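Long-range contact in ABC transporter substrate binding protein (Ribose) (Agrobacterium vitis, PDB 4WUT), which probably serves as the sugar-binding component of an ABC transporter, here holding beta-D-fucopyranose: residues V100-D114 and L117-A130. Residues are numbered along the deposited sequence; the frame is centred on the assembly and turned at random.
Sequences VKKAWEARIPVVIID and LSKDAEKYYQAFLA. With FCB (beta-D-fucopyranose), chain E.
Strand 110-113 and strand 127-130 run parallel, their short axes 4.7 Å apart at closest approach and their directions 21° apart, with Ile112 abreast of Phe128 and Ile113 of Leu129. Ile112 is gripped through both backbone polar atoms: its N gives to Ala127 O (2.9 Å) and its O takes Leu129 N. Asp114 N continues the pattern to Leu129 O, while Gln126 N bonds Val110 O at the other end. There the Gln126 side chain, bent at chi2 (81°), folds back so that OE1 accepts Val110 N (3.0 Å). Its NE2 donates to a water that also bridges Ile108 O and Tyr124 O.

On one face of the sheet, Ile112 CG1 lies over the Tyr125 ring (3.9 Å to the centroid), CD1 meets Leu117 CD1, and CG2, anti to the backbone N, touches Phe128 CD1. On the other, Val111 CG1 presses tightly on Leu129 CD1 (3.4 Å), beside helix 267-282. Helix 97-105 is joined through Tyr124: Lys101 CG sits over the phenol face, the two side chains running alongside, while the Trp104 six-membered ring meets it obliquely, planes at 56°. Lys123 O stands above the indole face near NE1. Lys101 NZ, beyond the ring, salt-bridges Glu105 OE2 (2.7 Å).

Strand 85-88 pairs with strand 110-113 from the far side, placing this contact within the parallel sheet of a Rossmann-like lobe of a periplasmic sugar-binding protein. Just past the C-terminal end of strand 110-113, Asp114 reaches the cleft, OD1 accepting a hydrogen bond from O2 and OD2 one from O3 of the bound fucose.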
ATOM      1  N   VAL A 100     -11.790 -16.411  -2.232  1.00 10.51           N
ATOM      2  CA  VAL A 100     -12.800 -15.397  -2.491  1.00 10.79           C
ATOM      3  C   VAL A 100     -13.966 -15.970  -3.301  1.00 13.19           C
ATOM      4  O   VAL A 100     -15.118 -15.662  -3.010  1.00 12.54           O
ATOM      5  CB  VAL A 100     -12.174 -14.160  -3.165  1.00 11.14           C
ATOM      6  CG1 VAL A 100     -13.235 -13.182  -3.628  1.00 13.53           C
ATOM      7  CG2 VAL A 100     -11.197 -13.509  -2.225  1.00 11.77           C
ATOM      8  N   LYS A 101     -13.670 -16.837  -4.265  1.00 13.68           N
ATOM      9  CA  LYS A 101     -14.727 -17.583  -4.968  1.00 14.03           C
ATOM     10  C   LYS A 101     -15.597 -18.408  -4.001  1.00 11.78           C
ATOM     11  O   LYS A 101     -16.826 -18.447  -4.115  1.00 15.54           O
ATOM     12  CB  LYS A 101     -14.105 -18.500  -6.014  1.00 12.65           C
ATOM     13  CG  LYS A 101     -15.127 -19.285  -6.845  1.00 18.30           C
ATOM     14  CD  LYS A 101     -14.413 -20.013  -7.987  1.00 19.02           C
ATOM     15  CE  LYS A 101     -15.388 -20.705  -8.921  1.00 26.32           C
ATOM     16  NZ  LYS A 101     -15.790 -22.036  -8.406  1.00 31.21           N
ATOM     17  N   LYS A 102     -14.945 -19.101  -3.054  1.00 13.14           N
ATOM     18  CA  LYS A 102     -15.663 -19.819  -2.007  1.00 18.26           C
ATOM     19  C   LYS A 102     -16.565 -18.893  -1.169  1.00 13.48           C
ATOM     20  O   LYS A 102     -17.674 -19.267  -0.832  1.00 16.36           O
ATOM     21  CB  LYS A 102     -14.680 -20.579  -1.103  1.00 17.66           C
ATOM     22  CG  LYS A 102     -14.094 -21.823  -1.741  1.00 18.13           C
ATOM     23  CD  LYS A 102     -13.115 -22.502  -0.799  1.00 24.57           C
ATOM     24  CE  LYS A 102     -12.456 -23.701  -1.444  1.00 29.37           C
ATOM     25  NZ  LYS A 102     -11.323 -24.215  -0.606  1.00 30.13           N
ATOM     26  N   ALA A 103     -16.090 -17.693  -0.842  1.00 14.77           N
ATOM     27  CA  ALA A 103     -16.922 -16.721  -0.131  1.00 14.23           C
ATOM     28  C   ALA A 103     -18.154 -16.378  -0.959  1.00 16.47           C
ATOM     29  O   ALA A 103     -19.283 -16.376  -0.467  1.00 13.79           O
ATOM     30  CB  ALA A 103     -16.127 -15.471   0.180  1.00 13.10           C
ATOM     31  N   TRP A 104     -17.921 -16.093  -2.230  1.00 13.89           N
ATOM     32  CA  TRP A 104     -19.024 -15.782  -3.147  1.00 15.09           C
ATOM     33  C   TRP A 104     -20.043 -16.926  -3.265  1.00 20.81           C
ATOM     34  O   TRP A 104     -21.253 -16.699  -3.232  1.00 20.63           O
ATOM     35  CB  TRP A 104     -18.461 -15.395  -4.511  1.00 17.80           C
ATOM     36  CG  TRP A 104     -19.494 -15.036  -5.521  1.00 19.38           C
ATOM     37  CD1 TRP A 104     -20.141 -13.841  -5.647  1.00 23.21           C
ATOM     38  CD2 TRP A 104     -19.979 -15.872  -6.570  1.00 25.45           C
ATOM     39  NE1 TRP A 104     -21.009 -13.885  -6.711  1.00 29.53           N
ATOM     40  CE2 TRP A 104     -20.934 -15.125  -7.289  1.00 25.64           C
ATOM     41  CE3 TRP A 104     -19.700 -17.178  -6.967  1.00 26.34           C
ATOM     42  CZ2 TRP A 104     -21.605 -15.645  -8.391  1.00 30.10           C
ATOM     43  CZ3 TRP A 104     -20.380 -17.698  -8.060  1.00 31.93           C
ATOM     44  CH2 TRP A 104     -21.318 -16.932  -8.757  1.00 31.56           C
ATOM     45  N   GLU A 105     -19.563 -18.157  -3.359  1.00 19.43           N
ATOM     46  CA  GLU A 105     -20.449 -19.313  -3.427  1.00 21.50           C
ATOM     47  C   GLU A 105     -21.268 -19.491  -2.144  1.00 18.97           C
ATOM     48  O   GLU A 105     -22.405 -19.991  -2.191  1.00 23.07           O
ATOM     49  CB  GLU A 105     -19.632 -20.564  -3.770  1.00 20.66           C
ATOM     50  CG  GLU A 105     -19.097 -20.499  -5.191  1.00 22.29           C
ATOM     51  CD  GLU A 105     -18.071 -21.562  -5.516  1.00 29.80           C
ATOM     52  OE1 GLU A 105     -17.431 -22.094  -4.587  1.00 27.94           O
ATOM     53  OE2 GLU A 105     -17.894 -21.845  -6.718  1.00 35.83           O
ATOM     54  N   ALA A 106     -20.690 -19.062  -1.023  1.00 17.28           N
ATOM     55  CA  ALA A 106     -21.340 -19.062   0.284  1.00 17.91           C
ATOM     56  C   ALA A 106     -22.256 -17.861   0.511  1.00 20.55           C
ATOM     57  O   ALA A 106     -22.816 -17.711   1.600  1.00 22.30           O
ATOM     58  CB  ALA A 106     -20.293 -19.093   1.366  1.00 18.17           C
ATOM     59  N   ARG A 107     -22.409 -17.019  -0.505  1.00 21.39           N
ATOM     60  CA  ARG A 107     -23.238 -15.813  -0.401  1.00 21.43           C
ATOM     61  C   ARG A 107     -22.715 -14.840   0.659  1.00 19.02           C
ATOM     62  O   ARG A 107     -23.489 -14.197   1.377  1.00 24.56           O
ATOM     63  CB  ARG A 107     -24.698 -16.170  -0.095  1.00 27.94           C
ATOM     64  CG  ARG A 107     -25.372 -16.998  -1.179  1.00 29.90           C
ATOM     65  CD  ARG A 107     -26.645 -17.659  -0.663  1.00 34.77           C
ATOM     66  NE  ARG A 107     -27.826 -16.788  -0.706  1.00 41.83           N
ATOM     67  CZ  ARG A 107     -28.872 -16.914   0.111  1.00 47.42           C
ATOM     68  NH1 ARG A 107     -28.869 -17.857   1.048  1.00 50.33           N
ATOM     69  NH2 ARG A 107     -29.925 -16.099   0.012  1.00 43.69           N
ATOM     70  N   ILE A 108     -21.399 -14.751   0.771  1.00 15.41           N
ATOM     71  CA  ILE A 108     -20.789 -13.815   1.698  1.00 14.78           C
ATOM     72  C   ILE A 108     -20.227 -12.618   0.933  1.00 14.03           C
ATOM     73  O   ILE A 108     -19.329 -12.775   0.112  1.00 16.01           O
ATOM     74  CB  ILE A 108     -19.658 -14.476   2.516  1.00 15.14           C
ATOM     75  CG1 ILE A 108     -20.197 -15.668   3.300  1.00 19.02           C
ATOM     76  CG2 ILE A 108     -19.019 -13.446   3.445  1.00 17.11           C
ATOM     77  CD1 ILE A 108     -19.083 -16.513   3.959  1.00 18.27           C
ATOM     78  N   PRO A 109     -20.767 -11.422   1.195  1.00 15.62           N
ATOM     79  CA  PRO A 109     -20.250 -10.221   0.532  1.00 15.53           C
ATOM     80  C   PRO A 109     -18.766 -10.030   0.796  1.00 15.23           C
ATOM     81  O   PRO A 109     -18.310 -10.243   1.923  1.00 15.64           O
ATOM     82  CB  PRO A 109     -21.044  -9.088   1.183  1.00 16.73           C
ATOM     83  CG  PRO A 109     -22.296  -9.710   1.681  1.00 18.25           C
ATOM     84  CD  PRO A 109     -21.902 -11.121   2.080  1.00 16.03           C
ATOM     85  N   VAL A 110     -18.025  -9.663  -0.241  1.00 13.03           N
ATOM     86  CA  VAL A 110     -16.602  -9.408  -0.124  1.00 12.95           C
ATOM     87  C   VAL A 110     -16.300  -8.040  -0.742  1.00 14.22           C
ATOM     88  O   VAL A 110     -16.730  -7.734  -1.852  1.00 14.19           O
ATOM     89  CB  VAL A 110     -15.767 -10.481  -0.844  1.00 13.16           C
ATOM     90  CG1 VAL A 110     -14.297 -10.097  -0.846  1.00 12.76           C
ATOM     91  CG2 VAL A 110     -15.947 -11.864  -0.185  1.00 15.21           C
ATOM     92  N   VAL A 111     -15.585  -7.206  -0.001  1.00 11.52           N
ATOM     93  CA  VAL A 111     -15.060  -5.968  -0.546  1.00 11.44           C
ATOM     94  C   VAL A 111     -13.538  -6.061  -0.444  1.00 10.21           C
ATOM     95  O   VAL A 111     -13.007  -6.517   0.567  1.00 12.71           O
ATOM     96  CB  VAL A 111     -15.614  -4.767   0.217  1.00 11.65           C
ATOM     97  CG1 VAL A 111     -14.868  -3.491  -0.148  1.00 15.38           C
ATOM     98  CG2 VAL A 111     -17.102  -4.636  -0.057  1.00 13.63           C
ATOM     99  N   ILE A 112     -12.862  -5.685  -1.527  1.00 10.02           N
ATOM    100  CA  ILE A 112     -11.407  -5.689  -1.622  1.00  9.25           C
ATOM    101  C   ILE A 112     -10.856  -4.290  -1.394  1.00 10.17           C
ATOM    102  O   ILE A 112     -11.374  -3.302  -1.959  1.00 12.14           O
ATOM    103  CB  ILE A 112     -10.950  -6.215  -2.998  1.00  8.94           C
ATOM    104  CG1 ILE A 112     -11.550  -7.608  -3.263  1.00 10.32           C
ATOM    105  CG2 ILE A 112      -9.443  -6.218  -3.122  1.00 10.56           C
ATOM    106  CD1 ILE A 112     -11.075  -8.696  -2.340  1.00 11.50           C
ATOM    107  N   ILE A 113      -9.839  -4.190  -0.540  1.00 10.03           N
ATOM    108  CA  ILE A 113      -9.157  -2.923  -0.326  1.00  9.27           C
ATOM    109  C   ILE A 113      -7.678  -3.013  -0.668  1.00  8.59           C
ATOM    110  O   ILE A 113      -7.070  -4.097  -0.582  1.00  9.29           O
ATOM    111  CB  ILE A 113      -9.341  -2.401   1.106  1.00 11.98           C
ATOM    112  CG1 ILE A 113      -8.922  -3.467   2.120  1.00 10.50           C
ATOM    113  CG2 ILE A 113     -10.774  -1.937   1.323  1.00 12.74           C
ATOM    114  CD1 ILE A 113      -8.685  -2.917   3.504  1.00 14.04           C
ATOM    115  N   ASP A 114      -7.144  -1.886  -1.134  1.00  9.22           N
ATOM    116  CA  ASP A 114      -5.708  -1.629  -1.231  1.00 10.48           C
ATOM    117  C   ASP A 114      -4.994  -2.304  -2.395  1.00 10.74           C
ATOM    118  O   ASP A 114      -4.296  -1.648  -3.173  1.00 11.26           O
ATOM    119  CB  ASP A 114      -4.987  -1.984   0.068  1.00 10.87           C
ATOM    120  CG  ASP A 114      -3.504  -1.829  -0.059  1.00 11.51           C
ATOM    121  OD1 ASP A 114      -3.026  -0.669  -0.057  1.00 12.65           O
ATOM    122  OD2 ASP A 114      -2.785  -2.853  -0.207  1.00 11.47           O
ATOM    123  N   LEU A 117      -7.260  -7.849  -6.869  1.00 12.96           N
ATOM    124  CA  LEU A 117      -7.329  -9.248  -7.278  1.00 13.85           C
ATOM    125  C   LEU A 117      -7.277  -9.350  -8.789  1.00 15.67           C
ATOM    126  O   LEU A 117      -7.613  -8.402  -9.501  1.00 16.21           O
ATOM    127  CB  LEU A 117      -8.638  -9.881  -6.830  1.00 13.48           C
ATOM    128  CG  LEU A 117      -8.804 -10.273  -5.372  1.00 13.27           C
ATOM    129  CD1 LEU A 117     -10.148 -10.953  -5.163  1.00 12.33           C
ATOM    130  CD2 LEU A 117      -7.658 -11.190  -4.883  1.00 12.41           C
ATOM    131  N   SER A 118      -6.902 -10.518  -9.286  1.00 16.89           N
ATOM    132  CA  SER A 118      -6.911 -10.809 -10.701  1.00 19.03           C
ATOM    133  C   SER A 118      -8.270 -10.527 -11.346  1.00 19.67           C
ATOM    134  O   SER A 118      -9.307 -10.601 -10.689  1.00 18.60           O
ATOM    135  CB  SER A 118      -6.584 -12.290 -10.874  1.00 20.20           C
ATOM    136  OG  SER A 118      -6.737 -12.697 -12.210  1.00 22.56           O
ATOM    137  N   LYS A 119      -8.246 -10.225 -12.639  1.00 23.91           N
ATOM    138  CA  LYS A 119      -9.473 -10.124 -13.451  1.00 30.18           C
ATOM    139  C   LYS A 119     -10.354 -11.366 -13.318  1.00 30.38           C
ATOM    140  O   LYS A 119     -11.582 -11.274 -13.303  1.00 32.52           O
ATOM    141  CB  LYS A 119      -9.103  -9.926 -14.918  1.00 33.59           C
ATOM    142  CG  LYS A 119      -8.355  -8.639 -15.203  1.00 43.96           C
ATOM    143  CD  LYS A 119      -9.300  -7.445 -15.360  1.00 48.94           C
ATOM    144  CE  LYS A 119     -10.222  -7.600 -16.562  1.00 49.48           C
ATOM    145  NZ  LYS A 119     -10.988  -6.346 -16.870  1.00 49.88           N
ATOM    146  N   ASP A 120      -9.719 -12.528 -13.211  1.00 31.49           N
ATOM    147  CA  ASP A 120     -10.426 -13.795 -13.033  1.00 40.04           C
ATOM    148  C   ASP A 120     -11.483 -13.740 -11.920  1.00 35.47           C
ATOM    149  O   ASP A 120     -12.464 -14.480 -11.955  1.00 39.21           O
ATOM    150  CB  ASP A 120      -9.421 -14.908 -12.705  1.00 40.14           C
ATOM    151  CG  ASP A 120      -8.496 -15.242 -13.875  1.00 46.22           C
ATOM    152  OD1 ASP A 120      -8.861 -14.953 -15.035  1.00 43.57           O
ATOM    153  OD2 ASP A 120      -7.400 -15.799 -13.626  1.00 46.23           O
ATOM    154  N   ALA A 121     -11.286 -12.859 -10.942  1.00 22.18           N
ATOM    155  CA  ALA A 121     -12.067 -12.861  -9.713  1.00 18.26           C
ATOM    156  C   ALA A 121     -13.201 -11.844  -9.732  1.00 17.93           C
ATOM    157  O   ALA A 121     -13.851 -11.635  -8.717  1.00 16.61           O
ATOM    158  CB  ALA A 121     -11.146 -12.547  -8.506  1.00 17.18           C
ATOM    159  N   GLU A 122     -13.394 -11.167 -10.859  1.00 28.29           N
ATOM    160  CA  GLU A 122     -14.244  -9.971 -10.882  1.00 33.29           C
ATOM    161  C   GLU A 122     -15.669 -10.251 -10.397  1.00 27.34           C
ATOM    162  O   GLU A 122     -16.308  -9.403  -9.763  1.00 27.51           O
ATOM    163  CB  GLU A 122     -14.283  -9.383 -12.299  1.00 32.15           C
ATOM    164  CG  GLU A 122     -14.713 -10.363 -13.383  1.00 38.68           C
ATOM    165  CD  GLU A 122     -14.665  -9.740 -14.768  1.00 45.43           C
ATOM    166  OE1 GLU A 122     -14.389  -8.519 -14.857  1.00 50.83           O
ATOM    167  OE2 GLU A 122     -14.885 -10.467 -15.759  1.00 47.04           O
ATOM    168  N   LYS A 123     -16.138 -11.454 -10.676  1.00 21.18           N
ATOM    169  CA  LYS A 123     -17.516 -11.853 -10.381  1.00 23.81           C
ATOM    170  C   LYS A 123     -17.760 -12.122  -8.900  1.00 27.87           C
ATOM    171  O   LYS A 123     -18.912 -12.286  -8.488  1.00 25.27           O
ATOM    172  CB  LYS A 123     -17.876 -13.121 -11.153  1.00 33.12           C
ATOM    173  CG  LYS A 123     -17.665 -13.016 -12.653  1.00 41.22           C
ATOM    174  CD  LYS A 123     -18.423 -14.106 -13.406  1.00 41.05           C
ATOM    175  CE  LYS A 123     -18.657 -13.723 -14.870  1.00 47.79           C
ATOM    176  NZ  LYS A 123     -17.384 -13.455 -15.602  1.00 50.88           N
ATOM    177  N   TYR A 124     -16.681 -12.203  -8.117  1.00 17.32           N
ATOM    178  CA  TYR A 124     -16.758 -12.768  -6.787  1.00 18.57           C
ATOM    179  C   TYR A 124     -16.732 -11.748  -5.652  1.00 20.42           C
ATOM    180  O   TYR A 124     -16.885 -12.129  -4.502  1.00 17.06           O
ATOM    181  CB  TYR A 124     -15.602 -13.758  -6.583  1.00 17.11           C
ATOM    182  CG  TYR A 124     -15.501 -14.827  -7.636  1.00 21.75           C
ATOM    183  CD1 TYR A 124     -16.626 -15.505  -8.079  1.00 22.00           C
ATOM    184  CD2 TYR A 124     -14.269 -15.158  -8.190  1.00 24.52           C
ATOM    185  CE1 TYR A 124     -16.526 -16.489  -9.048  1.00 24.57           C
ATOM    186  CE2 TYR A 124     -14.157 -16.129  -9.154  1.00 25.78           C
ATOM    187  CZ  TYR A 124     -15.278 -16.796  -9.569  1.00 22.87           C
ATOM    188  OH  TYR A 124     -15.175 -17.765 -10.536  1.00 30.43           O
ATOM    189  N   TYR A 125     -16.518 -10.472  -5.963  1.00 16.26           N
ATOM    190  CA  TYR A 125     -16.536  -9.420  -4.946  1.00 13.86           C
ATOM    191  C   TYR A 125     -17.272  -8.219  -5.490  1.00 15.19           C
ATOM    192  O   TYR A 125     -17.450  -8.093  -6.714  1.00 15.57           O
ATOM    193  CB  TYR A 125     -15.114  -9.016  -4.526  1.00 15.05           C
ATOM    194  CG  TYR A 125     -14.252  -8.442  -5.645  1.00 13.60           C
ATOM    195  CD1 TYR A 125     -13.531  -9.281  -6.480  1.00 14.44           C
ATOM    196  CD2 TYR A 125     -14.136  -7.084  -5.825  1.00 21.07           C
ATOM    197  CE1 TYR A 125     -12.743  -8.785  -7.484  1.00 17.44           C
ATOM    198  CE2 TYR A 125     -13.348  -6.564  -6.836  1.00 23.70           C
ATOM    199  CZ  TYR A 125     -12.633  -7.419  -7.652  1.00 18.88           C
ATOM    200  OH  TYR A 125     -11.852  -6.892  -8.660  1.00 21.48           O
ATOM    201  N   GLN A 126     -17.714  -7.340  -4.594  1.00 13.32           N
ATOM    202  CA  GLN A 126     -18.662  -6.313  -4.997  1.00 14.24           C
ATOM    203  C   GLN A 126     -18.127  -4.886  -5.029  1.00 14.13           C
ATOM    204  O   GLN A 126     -18.772  -4.014  -5.583  1.00 18.31           O
ATOM    205  CB  GLN A 126     -19.942  -6.376  -4.153  1.00 15.15           C
ATOM    206  CG  GLN A 126     -20.711  -7.657  -4.306  1.00 16.02           C
ATOM    207  CD  GLN A 126     -20.148  -8.783  -3.474  1.00 17.03           C
ATOM    208  OE1 GLN A 126     -19.866  -8.597  -2.300  1.00 17.02           O
ATOM    209  NE2 GLN A 126     -19.959  -9.953  -4.079  1.00 16.82           N
ATOM    210  N   ALA A 127     -16.975  -4.641  -4.420  1.00 14.47           N
ATOM    211  CA  ALA A 127     -16.339  -3.342  -4.544  1.00 13.55           C
ATOM    212  C   ALA A 127     -14.839  -3.475  -4.314  1.00 12.46           C
ATOM    213  O   ALA A 127     -14.382  -4.414  -3.688  1.00 14.02           O
ATOM    214  CB  ALA A 127     -16.964  -2.330  -3.571  1.00 13.48           C
ATOM    215  N   PHE A 128     -14.112  -2.504  -4.861  1.00 12.10           N
ATOM    216  CA  PHE A 128     -12.671  -2.409  -4.725  1.00 12.71           C
ATOM    217  C   PHE A 128     -12.311  -0.963  -4.430  1.00 11.45           C
ATOM    218  O   PHE A 128     -12.545  -0.081  -5.267  1.00 14.38           O
ATOM    219  CB  PHE A 128     -11.991  -2.879  -6.019  1.00 12.22           C
ATOM    220  CG  PHE A 128     -10.495  -2.742  -6.012  1.00 11.85           C
ATOM    221  CD1 PHE A 128      -9.740  -3.195  -4.960  1.00 13.83           C
ATOM    222  CD2 PHE A 128      -9.848  -2.182  -7.097  1.00 18.43           C
ATOM    223  CE1 PHE A 128      -8.362  -3.070  -4.972  1.00 12.22           C
ATOM    224  CE2 PHE A 128      -8.473  -2.045  -7.116  1.00 18.33           C
ATOM    225  CZ  PHE A 128      -7.728  -2.493  -6.063  1.00 17.25           C
ATOM    226  N   LEU A 129     -11.760  -0.752  -3.227  1.00 14.73           N
ATOM    227  CA  LEU A 129     -11.376   0.579  -2.753  1.00 12.79           C
ATOM    228  C   LEU A 129      -9.870   0.637  -2.626  1.00 10.81           C
ATOM    229  O   LEU A 129      -9.283  -0.146  -1.884  1.00 11.78           O
ATOM    230  CB  LEU A 129     -11.962   0.858  -1.364  1.00 14.68           C
ATOM    231  CG  LEU A 129     -13.464   0.957  -1.147  1.00 17.41           C
ATOM    232  CD1 LEU A 129     -14.129  -0.397  -1.228  1.00 24.57           C
ATOM    233  CD2 LEU A 129     -13.751   1.597   0.199  1.00 26.77           C
ATOM    234  N   ALA A 130      -9.234   1.539  -3.341  1.00 10.67           N
ATOM    235  CA  ALA A 130      -7.782   1.577  -3.372  1.00 10.73           C
ATOM    236  C   ALA A 130      -7.277   2.856  -4.009  1.00 12.38           C
ATOM    237  O   ALA A 130      -8.011   3.579  -4.712  1.00 12.63           O
ATOM    238  CB  ALA A 130      -7.233   0.357  -4.143  1.00 12.42           C
TER
HETATM  239  C1  FCB E 404       1.081   0.206   1.473  1.00  6.39           C
HETATM  240  C2  FCB E 404       0.555  -0.775   0.434  1.00 12.22           C
HETATM  241  C3  FCB E 404       0.017  -1.952   1.042  1.00 13.19           C
HETATM  242  C4  FCB E 404       1.044  -2.585   2.018  1.00 13.17           C
HETATM  243  C5  FCB E 404       1.476  -1.432   2.965  1.00 12.00           C
HETATM  244  C6  FCB E 404       2.519  -1.896   4.024  1.00 13.06           C
HETATM  245  O1  FCB E 404       1.824   1.099   0.788  1.00 10.01           O
HETATM  246  O2  FCB E 404      -0.506  -0.080  -0.278  1.00 11.33           O
HETATM  247  O3  FCB E 404      -0.303  -2.867  -0.038  1.00 13.33           O
HETATM  248  O4  FCB E 404       2.161  -3.172   1.304  1.00 15.67           O
HETATM  249  O5  FCB E 404       2.076  -0.438   2.256  1.00 14.30           O
HETATM  250  O   HOH W   1     -19.007 -12.348  -2.599  1.00 16.64           O